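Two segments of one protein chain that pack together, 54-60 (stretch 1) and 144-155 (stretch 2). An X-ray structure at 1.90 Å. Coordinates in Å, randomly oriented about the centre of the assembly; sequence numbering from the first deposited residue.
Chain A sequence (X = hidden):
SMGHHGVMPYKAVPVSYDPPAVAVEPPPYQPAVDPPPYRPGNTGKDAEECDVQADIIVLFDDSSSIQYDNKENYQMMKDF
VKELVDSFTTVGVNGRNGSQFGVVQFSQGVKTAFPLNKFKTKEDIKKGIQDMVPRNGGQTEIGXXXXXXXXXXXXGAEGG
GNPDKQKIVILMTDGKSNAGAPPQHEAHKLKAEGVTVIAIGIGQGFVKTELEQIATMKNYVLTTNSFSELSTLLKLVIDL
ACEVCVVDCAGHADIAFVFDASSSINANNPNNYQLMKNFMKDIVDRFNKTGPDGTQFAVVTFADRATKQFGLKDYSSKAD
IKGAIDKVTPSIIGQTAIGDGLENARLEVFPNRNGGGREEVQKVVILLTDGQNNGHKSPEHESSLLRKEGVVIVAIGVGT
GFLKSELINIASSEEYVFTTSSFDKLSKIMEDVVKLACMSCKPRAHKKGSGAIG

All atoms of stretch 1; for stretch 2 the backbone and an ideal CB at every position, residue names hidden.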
ATOM      1  N   ALA A  54      -1.024   7.272  18.098  1.00 28.13           N
ATOM      2  CA  ALA A  54      -0.002   7.175  17.065  1.00 24.62           C
ATOM      3  C   ALA A  54       1.238   7.991  17.410  1.00 24.48           C
ATOM      4  O   ALA A  54       1.162   8.985  18.144  1.00 20.74           O
ATOM      5  CB  ALA A  54      -0.572   7.656  15.727  1.00 22.52           C
ATOM      6  N   ASP A  55       2.372   7.541  16.873  1.00 21.92           N
ATOM      7  CA  ASP A  55       3.584   8.347  16.792  1.00 21.41           C
ATOM      8  C   ASP A  55       3.720   8.755  15.313  1.00 19.92           C
ATOM      9  O   ASP A  55       3.845   7.904  14.425  1.00 17.82           O
ATOM     10  CB  ASP A  55       4.808   7.557  17.291  1.00 20.83           C
ATOM     11  CG  ASP A  55       4.822   7.364  18.817  1.00 27.58           C
ATOM     12  OD1 ASP A  55       4.326   8.243  19.556  1.00 23.68           O
ATOM     13  OD2 ASP A  55       5.354   6.323  19.281  1.00 30.00           O
ATOM     14  N   ILE A  56       3.614  10.055  15.048  1.00 17.93           N
ATOM     15  CA  ILE A  56       3.598  10.570  13.691  1.00 16.90           C
ATOM     16  C   ILE A  56       4.873  11.374  13.402  1.00 17.97           C
ATOM     17  O   ILE A  56       5.223  12.284  14.141  1.00 16.47           O
ATOM     18  CB  ILE A  56       2.370  11.466  13.453  1.00 19.38           C
ATOM     19  CG1 ILE A  56       1.073  10.693  13.759  1.00 24.71           C
ATOM     20  CG2 ILE A  56       2.349  11.961  12.032  1.00 20.39           C
ATOM     21  CD1 ILE A  56      -0.010  11.548  14.387  1.00 28.63           C
ATOM     22  N   ILE A  57       5.573  10.992  12.341  1.00 15.78           N
ATOM     23  CA  ILE A  57       6.729  11.717  11.864  1.00 16.83           C
ATOM     24  C   ILE A  57       6.421  12.324  10.512  1.00 14.71           C
ATOM     25  O   ILE A  57       6.021  11.626   9.586  1.00 17.43           O
ATOM     26  CB  ILE A  57       7.950  10.790  11.718  1.00 14.70           C
ATOM     27  CG1 ILE A  57       8.277  10.146  13.069  1.00 16.45           C
ATOM     28  CG2 ILE A  57       9.144  11.561  11.165  1.00 16.70           C
ATOM     29  CD1 ILE A  57       8.785  11.125  14.125  1.00 18.07           C
ATOM     30  N   VAL A  58       6.587  13.634  10.404  1.00 16.86           N
ATOM     31  CA  VAL A  58       6.559  14.298   9.106  1.00 13.02           C
ATOM     32  C   VAL A  58       7.976  14.505   8.578  1.00 14.68           C
ATOM     33  O   VAL A  58       8.828  15.050   9.263  1.00 17.71           O
ATOM     34  CB  VAL A  58       5.837  15.664   9.178  1.00 18.43           C
ATOM     35  CG1 VAL A  58       5.918  16.386   7.842  1.00 20.64           C
ATOM     36  CG2 VAL A  58       4.394  15.458   9.608  1.00 22.04           C
ATOM     37  N   LEU A  59       8.205  14.035   7.357  1.00 14.79           N
ATOM     38  CA  LEU A  59       9.461  14.192   6.629  1.00 16.29           C
ATOM     39  C   LEU A  59       9.263  15.332   5.636  1.00 18.29           C
ATOM     40  O   LEU A  59       8.498  15.218   4.671  1.00 20.51           O
ATOM     41  CB  LEU A  59       9.784  12.865   5.929  1.00 16.83           C
ATOM     42  CG  LEU A  59      11.201  12.438   5.556  1.00 24.71           C
ATOM     43  CD1 LEU A  59      12.266  12.814   6.583  1.00 20.46           C
ATOM     44  CD2 LEU A  59      11.173  10.928   5.354  1.00 24.48           C
ATOM     45  N   PHE A  60       9.935  16.438   5.919  1.00 14.52           N
ATOM     46  CA  PHE A  60       9.647  17.761   5.381  1.00 17.21           C
ATOM     47  C   PHE A  60      10.809  18.151   4.456  1.00 21.06           C
ATOM     48  O   PHE A  60      11.912  18.385   4.933  1.00 17.01           O
ATOM     49  CB  PHE A  60       9.554  18.694   6.605  1.00 20.34           C
ATOM     50  CG  PHE A  60       9.140  20.110   6.313  1.00 20.71           C
ATOM     51  CD1 PHE A  60      10.008  21.010   5.690  1.00 16.07           C
ATOM     52  CD2 PHE A  60       7.892  20.562   6.723  1.00 26.53           C
ATOM     53  CE1 PHE A  60       9.616  22.315   5.464  1.00 23.04           C
ATOM     54  CE2 PHE A  60       7.494  21.872   6.495  1.00 23.76           C
ATOM     55  CZ  PHE A  60       8.349  22.748   5.877  1.00 23.83           C
ATOM     56  N   UNK A 144      17.803   8.903   2.356  1.00 19.46           N
ATOM     57  CA  UNK A 144      18.541   9.232   3.576  1.00 22.23           C
ATOM     58  C   UNK A 144      17.561   9.663   4.650  1.00 20.43           C
ATOM     59  O   UNK A 144      17.712   9.303   5.814  1.00 17.46           O
ATOM     60  CB  UNK A 144      19.576  10.329   3.319  1.00 22.23           C
ATOM     61  N   UNK A 145      16.529  10.407   4.252  1.00 21.52           N
ATOM     62  CA  UNK A 145      15.475  10.799   5.178  1.00 18.17           C
ATOM     63  C   UNK A 145      14.761   9.594   5.778  1.00 17.22           C
ATOM     64  O   UNK A 145      14.565   9.519   6.995  1.00 17.36           O
ATOM     65  CB  UNK A 145      14.463  11.701   4.468  1.00 18.17           C
ATOM     66  N   UNK A 146      14.377   8.642   4.928  1.00 15.62           N
ATOM     67  CA  UNK A 146      13.673   7.446   5.382  1.00 17.91           C
ATOM     68  C   UNK A 146      14.531   6.613   6.344  1.00 20.61           C
ATOM     69  O   UNK A 146      14.025   6.068   7.315  1.00 18.08           O
ATOM     70  CB  UNK A 146      13.259   6.595   4.180  1.00 17.91           C
ATOM     71  N   UNK A 147      15.822   6.524   6.048  1.00 21.62           N
ATOM     72  CA  UNK A 147      16.781   5.810   6.889  1.00 20.82           C
ATOM     73  C   UNK A 147      16.874   6.474   8.256  1.00 20.42           C
ATOM     74  O   UNK A 147      16.810   5.814   9.300  1.00 22.21           O
ATOM     75  CB  UNK A 147      18.158   5.764   6.224  1.00 20.82           C
ATOM     76  N   UNK A 148      17.025   7.792   8.251  1.00 17.59           N
ATOM     77  CA  UNK A 148      17.084   8.547   9.504  1.00 22.72           C
ATOM     78  C   UNK A 148      15.829   8.313  10.364  1.00 20.43           C
ATOM     79  O   UNK A 148      15.902   8.146  11.593  1.00 19.23           O
ATOM     80  CB  UNK A 148      17.246  10.039   9.208  1.00 22.72           C
ATOM     81  N   UNK A 149      14.669   8.287   9.715  1.00 21.60           N
ATOM     82  CA  UNK A 149      13.408   8.060  10.418  1.00 19.78           C
ATOM     83  C   UNK A 149      13.369   6.658  11.046  1.00 20.09           C
ATOM     84  O   UNK A 149      12.997   6.496  12.205  1.00 21.46           O
ATOM     85  CB  UNK A 149      12.230   8.242   9.459  1.00 19.78           C
ATOM     86  N   UNK A 150      13.777   5.650  10.288  1.00 20.69           N
ATOM     87  CA  UNK A 150      13.824   4.289  10.826  1.00 23.77           C
ATOM     88  C   UNK A 150      14.809   4.151  12.004  1.00 21.47           C
ATOM     89  O   UNK A 150      14.485   3.557  13.023  1.00 24.51           O
ATOM     90  CB  UNK A 150      14.210   3.311   9.714  1.00 23.77           C
ATOM     91  N   UNK A 151      16.004   4.717  11.859  1.00 20.78           N
ATOM     92  CA  UNK A 151      17.073   4.518  12.830  1.00 21.20           C
ATOM     93  C   UNK A 151      16.982   5.447  14.058  1.00 26.19           C
ATOM     94  O   UNK A 151      17.396   5.072  15.148  1.00 26.86           O
ATOM     95  CB  UNK A 151      18.422   4.723  12.137  1.00 21.20           C
ATOM     96  N   UNK A 152      16.449   6.650  13.886  1.00 19.13           N
ATOM     97  CA  UNK A 152      16.428   7.633  14.970  1.00 18.95           C
ATOM     98  C   UNK A 152      15.031   8.024  15.439  1.00 20.30           C
ATOM     99  O   UNK A 152      14.744   8.006  16.641  1.00 18.47           O
ATOM    100  CB  UNK A 152      17.171   8.894  14.524  1.00 18.95           C
ATOM    101  N   UNK A 153      14.168   8.386  14.493  1.00 19.61           N
ATOM    102  CA  UNK A 153      12.910   9.064  14.825  1.00 21.26           C
ATOM    103  C   UNK A 153      11.955   8.221  15.655  1.00 18.94           C
ATOM    104  O   UNK A 153      11.239   8.758  16.504  1.00 19.44           O
ATOM    105  CB  UNK A 153      12.203   9.492  13.537  1.00 21.26           C
ATOM    106  N   UNK A 154      11.914   6.919  15.394  1.00 16.76           N
ATOM    107  CA  UNK A 154      11.038   6.021  16.137  1.00 17.42           C
ATOM    108  C   UNK A 154      11.767   5.284  17.248  1.00 24.02           C
ATOM    109  O   UNK A 154      11.192   4.394  17.881  1.00 21.48           O
ATOM    110  CB  UNK A 154      10.398   5.009  15.184  1.00 17.42           C
ATOM    111  N   UNK A 155      13.022   5.656  17.516  1.00 24.45           N
ATOM    112  CA  UNK A 155      13.782   4.952  18.559  1.00 25.92           C
ATOM    113  C   UNK A 155      13.289   5.324  19.951  1.00 20.99           C
ATOM    114  O   UNK A 155      12.742   6.407  20.159  1.00 22.03           O
ATOM    115  CB  UNK A 155      15.274   5.266  18.437  1.00 25.92           C
TER

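Strand 54-60 runs nearly antiparallel to helix 144-153, at 156° with a closest axial approach of 9.9 Å, and turns Asp-55, Ile-57 and Leu-59 toward it. What stretch 1 offers is therefore largely aliphatic, and no hydrogen bond crosses the contact.

At position 144 the ideal CB has nothing of stretch 1 within 5.5 Å, so many residues would suit; it is Thr-144.

Position 145 is far more restrictive. Its CA-to-CB bond points toward the strand, and the ideal CB would lie 3.2 Å from Leu-59 CD1, too tight for comfort even for alanine. Glycine fits best, and Gly-145 is found; its bare backbone lets Leu-59 CD2 settle 3.9 Å from Gly-145 C.

Position 146 points away, yet its ideal CB is 5.0 Å from Leu-59 CD2, so a flexible apolar chain such as leucine or methionine could reach back. Leu-146 does so with an m,t rotamer, bringing its CD2 to 3.9 Å from Leu-59 CD2.

Positions 147 and 148 meet no atom of stretch 1 near their ideal CB, and polar residues are as acceptable as any. They are Lys-147 and His-148, the latter directed sideways.

Position 149 points toward the strand, its ideal CB 4.8 Å from Ile-57 CG2 and 5.0 Å from Leu-59 CD2. A medium-sized aliphatic residue, valine or perhaps isoleucine, would suit the space between them. Val-149, with chi1 t, places CG2 3.9 Å from Ile-57 CG2 and 4.0 Å from Leu-59 CD1, touching both strand residues with one methyl.

Positions 150, 151 and 152 are out of reach of the strand and leave the choice wide. Arg-150 and Glu-151 occupy the first two; Glu-151 OE2 forms salt bridges with Lys-147 NZ at 2.8 Å and Arg-150 NH2 at 3.5 Å. The third is Asn-152.

At position 153, within a wider pi-type turn, the ideal CB points toward stretch 1 and already lies 3.8 Å from Ile-57 CD1. This favours a small residue such as alanine, serine or cysteine. Ser-153 makes that contact through its CB.

Position 154 leaves helical phi/psi and points sideways, with no stretch 1 atom near its ideal CB; a long apolar or aromatic chain could bend back toward Ile-57. Phe-154 does, with Ile-57 CG1 over one ring face, 3.6 Å from Phe-154 CZ, in a CH-pi contact. Near the ring plane, Asp-55 O meets the edge, 3.5 Å from Phe-154 CE1.

Position 155 is again out of reach and permissive. Ser-155 OG donates a hydrogen bond to Asn-152 O at 2.7 Å.

Stretch 2 144-155: TGLKHVRENSFS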
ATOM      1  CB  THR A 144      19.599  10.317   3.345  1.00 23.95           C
ATOM      2  OG1 THR A 144      20.468   9.895   2.292  1.00 23.75           O
ATOM      3  CG2 THR A 144      20.429  10.564   4.600  1.00 23.74           C
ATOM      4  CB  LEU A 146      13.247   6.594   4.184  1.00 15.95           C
ATOM      5  CG  LEU A 146      12.167   7.226   3.303  1.00 17.64           C
ATOM      6  CD1 LEU A 146      12.014   6.487   1.975  1.00 22.33           C
ATOM      7  CD2 LEU A 146      10.845   7.270   4.042  1.00 18.00           C
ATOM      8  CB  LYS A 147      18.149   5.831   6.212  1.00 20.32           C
ATOM      9  CG  LYS A 147      19.263   5.115   6.972  1.00 22.99           C
ATOM     10  CD  LYS A 147      20.592   5.281   6.227  1.00 30.14           C
ATOM     11  CE  LYS A 147      21.781   5.015   7.128  1.00 38.37           C
ATOM     12  NZ  LYS A 147      21.885   3.578   7.461  1.00 44.06           N
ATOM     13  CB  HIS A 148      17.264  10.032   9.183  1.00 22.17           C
ATOM     14  CG  HIS A 148      17.384  10.906  10.392  1.00 24.63           C
ATOM     15  ND1 HIS A 148      18.598  11.262  10.936  1.00 24.89           N
ATOM     16  CD2 HIS A 148      16.439  11.504  11.160  1.00 27.06           C
ATOM     17  CE1 HIS A 148      18.400  12.049  11.979  1.00 27.04           C
ATOM     18  NE2 HIS A 148      17.098  12.211  12.137  1.00 27.52           N
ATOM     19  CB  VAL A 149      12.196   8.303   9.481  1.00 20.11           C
ATOM     20  CG1 VAL A 149      10.924   7.766  10.097  1.00 21.52           C
ATOM     21  CG2 VAL A 149      12.057   9.802   9.174  1.00 21.86           C
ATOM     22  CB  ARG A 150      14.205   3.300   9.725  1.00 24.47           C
ATOM     23  CG  ARG A 150      14.294   1.859  10.217  1.00 27.00           C
ATOM     24  CD  ARG A 150      14.631   0.897   9.088  1.00 31.78           C
ATOM     25  NE  ARG A 150      15.763   1.339   8.272  1.00 31.67           N
ATOM     26  CZ  ARG A 150      17.046   1.079   8.532  1.00 36.79           C
ATOM     27  NH1 ARG A 150      17.395   0.383   9.605  1.00 36.16           N
ATOM     28  NH2 ARG A 150      17.991   1.521   7.708  1.00 35.01           N
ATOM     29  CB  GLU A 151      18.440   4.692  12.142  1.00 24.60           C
ATOM     30  CG  GLU A 151      18.733   3.633  11.071  1.00 28.22           C
ATOM     31  CD  GLU A 151      20.112   3.769  10.404  1.00 34.59           C
ATOM     32  OE1 GLU A 151      20.752   4.833  10.501  1.00 32.14           O
ATOM     33  OE2 GLU A 151      20.555   2.793   9.767  1.00 46.59           O
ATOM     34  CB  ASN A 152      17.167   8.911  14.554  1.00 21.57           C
ATOM     35  CG  ASN A 152      18.658   8.695  14.360  1.00 28.35           C
ATOM     36  OD1 ASN A 152      19.099   7.617  13.976  1.00 28.55           O
ATOM     37  ND2 ASN A 152      19.441   9.728  14.638  1.00 27.03           N
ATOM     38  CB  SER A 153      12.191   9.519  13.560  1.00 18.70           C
ATOM     39  OG  SER A 153      13.019  10.330  12.774  1.00 19.34           O
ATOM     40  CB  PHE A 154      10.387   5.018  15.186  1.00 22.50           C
ATOM     41  CG  PHE A 154       9.292   5.610  14.353  1.00 18.76           C
ATOM     42  CD1 PHE A 154       8.108   6.039  14.944  1.00 22.01           C
ATOM     43  CD2 PHE A 154       9.444   5.762  12.994  1.00 17.21           C
ATOM     44  CE1 PHE A 154       7.084   6.590  14.174  1.00 20.28           C
ATOM     45  CE2 PHE A 154       8.424   6.307  12.220  1.00 18.61           C
ATOM     46  CZ  PHE A 154       7.247   6.729  12.817  1.00 16.46           C
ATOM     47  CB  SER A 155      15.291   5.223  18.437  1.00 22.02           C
ATOM     48  OG  SER A 155      15.626   6.569  18.758  1.00 23.26           O
TER
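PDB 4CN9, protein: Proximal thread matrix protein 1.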